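Local coordinates for phosphoheptose isomerase (PDB 5I01) that isomerises sedoheptulose 7-phosphate to D-glycero-D-manno-heptose 7-phosphate, the first step of glycero-manno-heptose biosynthesis for gonococcal lipooligosaccharide, at the interface of chains A and B and the interface of chains A and C. Sequence-based numbering; all coordinates share one arbitrary frame. Chains: chain A/B/C, Phosphoheptose isomerase.

The enzyme is a homotetramer, and chain A meets a different neighbour in each contact. The centres of their C-alpha atoms lie about 13 Å apart. Contact 1 sets the turn between strand 49-52 and helix 56-69 of chain A against helix 88-97 of chain B. Contact 2 pairs residues of strand 81-83 and the stretch before helix 88-97 in chains A and C. The contacts share no residue number, but residues 86 and 87 run straight into the helix that serves contact 1 in another copy. One short segment therefore supports two interfaces of the tetramer, and contact 1 lies at a turn that probably binds substrate.

Contact 1: the interface of chains A and B. Residues chain A 53-55, 58; chain B 88-89, 92-93.
A:Gly55 is held by B:Thr92 and B:Ser89, two side chains of helix 88-97. This is a SIS-family sugar isomerase, and A:Asn54 and A:Gly55 belong to a turn that probably binds substrate, just before the N-terminus of helix 56-69. The amide N of A:Gly55 gives a hydrogen bond of 2.8 Å to the hydroxyl OG1 of B:Thr92. The bond is nearly straight, with 161° at the hydrogen. OG1 is the acceptor here, and its own hydrogen goes to its helix. The main acceptor is the carbonyl O of B:Thr88, 2.8 Å from B:Thr92 OG1. That bond lies in the carbonyl plane, on a lone pair. OG1 sits between the backbone N and the carbonyl carbon (chi1 58°), where it can reach both its own helix and the amide of chain A. The O of B:Ser89, 3.2 Å from B:Thr92 OG1, is a weaker shared or alternative acceptor, approached from above its carbonyl plane.

The other end of A:Gly55 is also used. Its carbonyl O accepts from the hydroxyl OG of B:Ser89 at 2.9 Å, with the donor 44° above the carbonyl plane. The glycine is thus gripped at both its N and its O. Its CA packs on the methyl CB of B:Ala93 at 3.8 Å. A:Asn54 crosses B:Thr92 obliquely, and its amide oxygen OD1 comes 3.3 Å from the CB of B:Thr92.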
ATOM      1  N   GLY A  53      10.908  -1.940   7.751  1.00 27.76           N
ATOM      2  CA  GLY A  53      10.967  -3.327   8.192  1.00 28.04           C
ATOM      3  C   GLY A  53      10.333  -4.247   7.165  1.00 27.72           C
ATOM      4  O   GLY A  53       9.704  -3.753   6.224  1.00 27.45           O
ATOM      5  N   ASN A  54      10.510  -5.564   7.337  1.00 27.26           N
ATOM      6  CA  ASN A  54       9.947  -6.586   6.422  1.00 29.26           C
ATOM      7  C   ASN A  54       8.852  -7.444   7.057  1.00 28.65           C
ATOM      8  O   ASN A  54       8.888  -7.712   8.258  1.00 29.88           O
ATOM      9  CB  ASN A  54      11.057  -7.532   5.919  1.00 30.72           C
ATOM     10  CG  ASN A  54      12.104  -6.817   5.082  1.00 30.14           C
ATOM     11  OD1 ASN A  54      11.784  -6.199   4.069  1.00 30.76           O
ATOM     12  ND2 ASN A  54      13.356  -6.900   5.501  1.00 30.76           N
ATOM     13  N   GLY A  55       7.900  -7.902   6.243  1.00 28.18           N
ATOM     14  CA  GLY A  55       6.874  -8.854   6.696  1.00 26.18           C
ATOM     15  C   GLY A  55       5.956  -8.274   7.751  1.00 25.56           C
ATOM     16  O   GLY A  55       5.342  -7.224   7.547  1.00 25.11           O
ATOM     17  N   ALA A  58       6.851  -4.752   8.509  1.00 26.93           N
ATOM     18  CA  ALA A  58       6.373  -3.734   7.568  1.00 26.96           C
ATOM     19  C   ALA A  58       5.038  -3.224   8.045  1.00 26.52           C
ATOM     20  O   ALA A  58       4.794  -2.033   8.024  1.00 27.07           O
ATOM     21  CB  ALA A  58       6.255  -4.293   6.155  1.00 27.20           C
TER
ATOM     22  N   THR B  88       2.200  -4.934   1.036  1.00 31.74           N
ATOM     23  CA  THR B  88       3.607  -4.646   1.259  1.00 30.80           C
ATOM     24  C   THR B  88       4.269  -5.556   2.301  1.00 30.20           C
ATOM     25  O   THR B  88       5.481  -5.778   2.245  1.00 29.90           O
ATOM     26  CB  THR B  88       3.811  -3.171   1.647  1.00 30.78           C
ATOM     27  OG1 THR B  88       3.077  -2.878   2.841  1.00 31.30           O
ATOM     28  CG2 THR B  88       3.340  -2.241   0.517  1.00 30.31           C
ATOM     29  N   SER B  89       3.490  -6.081   3.246  1.00 29.22           N
ATOM     30  CA  SER B  89       3.996  -7.117   4.141  1.00 28.31           C
ATOM     31  C   SER B  89       4.379  -8.328   3.318  1.00 28.34           C
ATOM     32  O   SER B  89       5.436  -8.909   3.541  1.00 28.03           O
ATOM     33  CB  SER B  89       2.968  -7.513   5.209  1.00 28.07           C
ATOM     34  OG  SER B  89       2.844  -6.510   6.198  1.00 27.82           O
ATOM     35  N   THR B  92       7.483  -7.576   1.062  1.00 30.48           N
ATOM     36  CA  THR B  92       8.722  -7.488   1.834  1.00 31.06           C
ATOM     37  C   THR B  92       9.098  -8.827   2.477  1.00 31.76           C
ATOM     38  O   THR B  92      10.271  -9.159   2.521  1.00 34.10           O
ATOM     39  CB  THR B  92       8.719  -6.357   2.891  1.00 30.94           C
ATOM     40  OG1 THR B  92       7.634  -6.532   3.817  1.00 30.82           O
ATOM     41  CG2 THR B  92       8.658  -4.989   2.227  1.00 30.25           C
ATOM     42  N   ALA B  93       8.123  -9.597   2.961  1.00 32.01           N
ATOM     43  CA  ALA B  93       8.407 -10.938   3.498  1.00 32.04           C
ATOM     44  C   ALA B  93       9.058 -11.817   2.437  1.00 33.50           C
ATOM     45  O   ALA B  93      10.111 -12.394   2.673  1.00 34.14           O
ATOM     46  CB  ALA B  93       7.143 -11.594   4.008  1.00 31.59           C
TER

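Contact 2: the interface of chains A and C. Residues chain A 82, 86-87; chain C 82, 86-87.
The hydroxyl OG1 of A:Thr86 meets OG1 of C:Thr86 in a hydrogen bond 2.7 Å long. The two threonines are copies of one residue, facing each other in a two-fold symmetric interface of the homotetrameric SIS-family isomerase. Which hydroxyl donates is not decided by the structure. If the symmetry were exact, either could donate, and the hydrogen would have to break it.

Each OG1 stands between its own backbone N and carbonyl carbon, with chi1 58° in A:Thr86 and 63° in C:Thr86. This torsion turns both hydroxyls inward to each other. The two side chains cross at about a right angle. Their beta-carbons also come together, with CB of A:Thr86 and CB of C:Thr86 3.7 Å apart. The polar bond is thus backed by carbon contact, and the pair is close-fitting. Together the two threonines hide more surface than the other residues of this patch.

The methyl groups point elsewhere. CG2 of each threonine reaches the next residue of the partner chain. CG2 of A:Thr86 rests on the CA of C:Asp87 at 3.6 Å. In the twin contact, CG2 of C:Thr86 lies 3.8 Å from the CA of A:Asp87. Each methyl thus packs chiefly against backbone and the start of the aspartate side chain.

A:Val82 and C:Val82, both on strand 81-83, lie beside the threonine pair, and each is partly buried by the partner chain. In both, CG1 is anti to the backbone N, with chi1 -176° in A:Val82. This extends the CG1 branches toward one another, and the methyl CG1 of A:Val82 approaches CG1 of C:Val82 to 4.4 Å.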
ATOM      1  N   VAL A  82       6.889   8.992   8.502  1.00 30.83           N
ATOM      2  CA  VAL A  82       6.648   8.318   7.222  1.00 31.84           C
ATOM      3  C   VAL A  82       7.131   6.860   7.311  1.00 30.89           C
ATOM      4  O   VAL A  82       8.272   6.605   7.667  1.00 32.52           O
ATOM      5  CB  VAL A  82       7.404   9.034   6.070  1.00 33.32           C
ATOM      6  CG1 VAL A  82       7.088   8.401   4.716  1.00 34.48           C
ATOM      7  CG2 VAL A  82       7.068  10.521   6.042  1.00 33.99           C
ATOM      8  N   THR A  86       5.335   1.495   2.300  1.00 33.50           N
ATOM      9  CA  THR A  86       3.976   1.650   1.761  1.00 33.64           C
ATOM     10  C   THR A  86       3.906   1.915   0.245  1.00 34.89           C
ATOM     11  O   THR A  86       2.972   1.437  -0.422  1.00 35.85           O
ATOM     12  CB  THR A  86       3.224   2.805   2.456  1.00 33.52           C
ATOM     13  OG1 THR A  86       3.950   4.023   2.294  1.00 32.30           O
ATOM     14  CG2 THR A  86       3.022   2.535   3.933  1.00 33.29           C
ATOM     15  N   ASP A  87       4.843   2.698  -0.293  1.00 36.31           N
ATOM     16  CA  ASP A  87       4.836   3.029  -1.735  1.00 38.50           C
ATOM     17  C   ASP A  87       5.286   1.825  -2.577  1.00 34.87           C
ATOM     18  O   ASP A  87       6.486   1.539  -2.705  1.00 33.60           O
ATOM     19  CB  ASP A  87       5.703   4.273  -2.053  1.00 41.11           C
ATOM     20  CG  ASP A  87       5.439   4.839  -3.463  1.00 43.10           C
ATOM     21  OD1 ASP A  87       4.716   4.195  -4.251  1.00 44.84           O
ATOM     22  OD2 ASP A  87       5.963   5.932  -3.789  1.00 44.56           O
TER
ATOM     23  N   VAL C  82       6.958  12.270  -1.528  1.00 29.46           N
ATOM     24  CA  VAL C  82       6.166  11.293  -0.790  1.00 30.71           C
ATOM     25  C   VAL C  82       4.740  11.284  -1.360  1.00 31.47           C
ATOM     26  O   VAL C  82       4.118  12.346  -1.463  1.00 33.55           O
ATOM     27  CB  VAL C  82       6.063  11.673   0.703  1.00 31.53           C
ATOM     28  CG1 VAL C  82       5.182  10.671   1.460  1.00 32.35           C
ATOM     29  CG2 VAL C  82       7.444  11.767   1.339  1.00 32.14           C
ATOM     30  N   THR C  86      -0.608   6.038   0.149  1.00 35.46           N
ATOM     31  CA  THR C  86       0.003   4.699   0.242  1.00 36.83           C
ATOM     32  C   THR C  86      -0.110   4.023   1.608  1.00 37.41           C
ATOM     33  O   THR C  86      -0.237   2.794   1.673  1.00 37.38           O
ATOM     34  CB  THR C  86       1.504   4.740  -0.118  1.00 39.32           C
ATOM     35  OG1 THR C  86       2.213   5.556   0.829  1.00 38.25           O
ATOM     36  CG2 THR C  86       1.716   5.261  -1.553  1.00 39.48           C
ATOM     37  N   ASP C  87       0.010   4.805   2.684  1.00 38.37           N
ATOM     38  CA  ASP C  87      -0.098   4.276   4.046  1.00 39.03           C
ATOM     39  C   ASP C  87      -1.553   3.935   4.339  1.00 37.07           C
ATOM     40  O   ASP C  87      -2.358   4.818   4.639  1.00 35.89           O
ATOM     41  CB  ASP C  87       0.452   5.273   5.079  1.00 40.46           C
ATOM     42  CG  ASP C  87       0.639   4.652   6.463  1.00 42.50           C
ATOM     43  OD1 ASP C  87       0.041   3.589   6.729  1.00 43.32           O
ATOM     44  OD2 ASP C  87       1.382   5.233   7.297  1.00 43.78           O
TER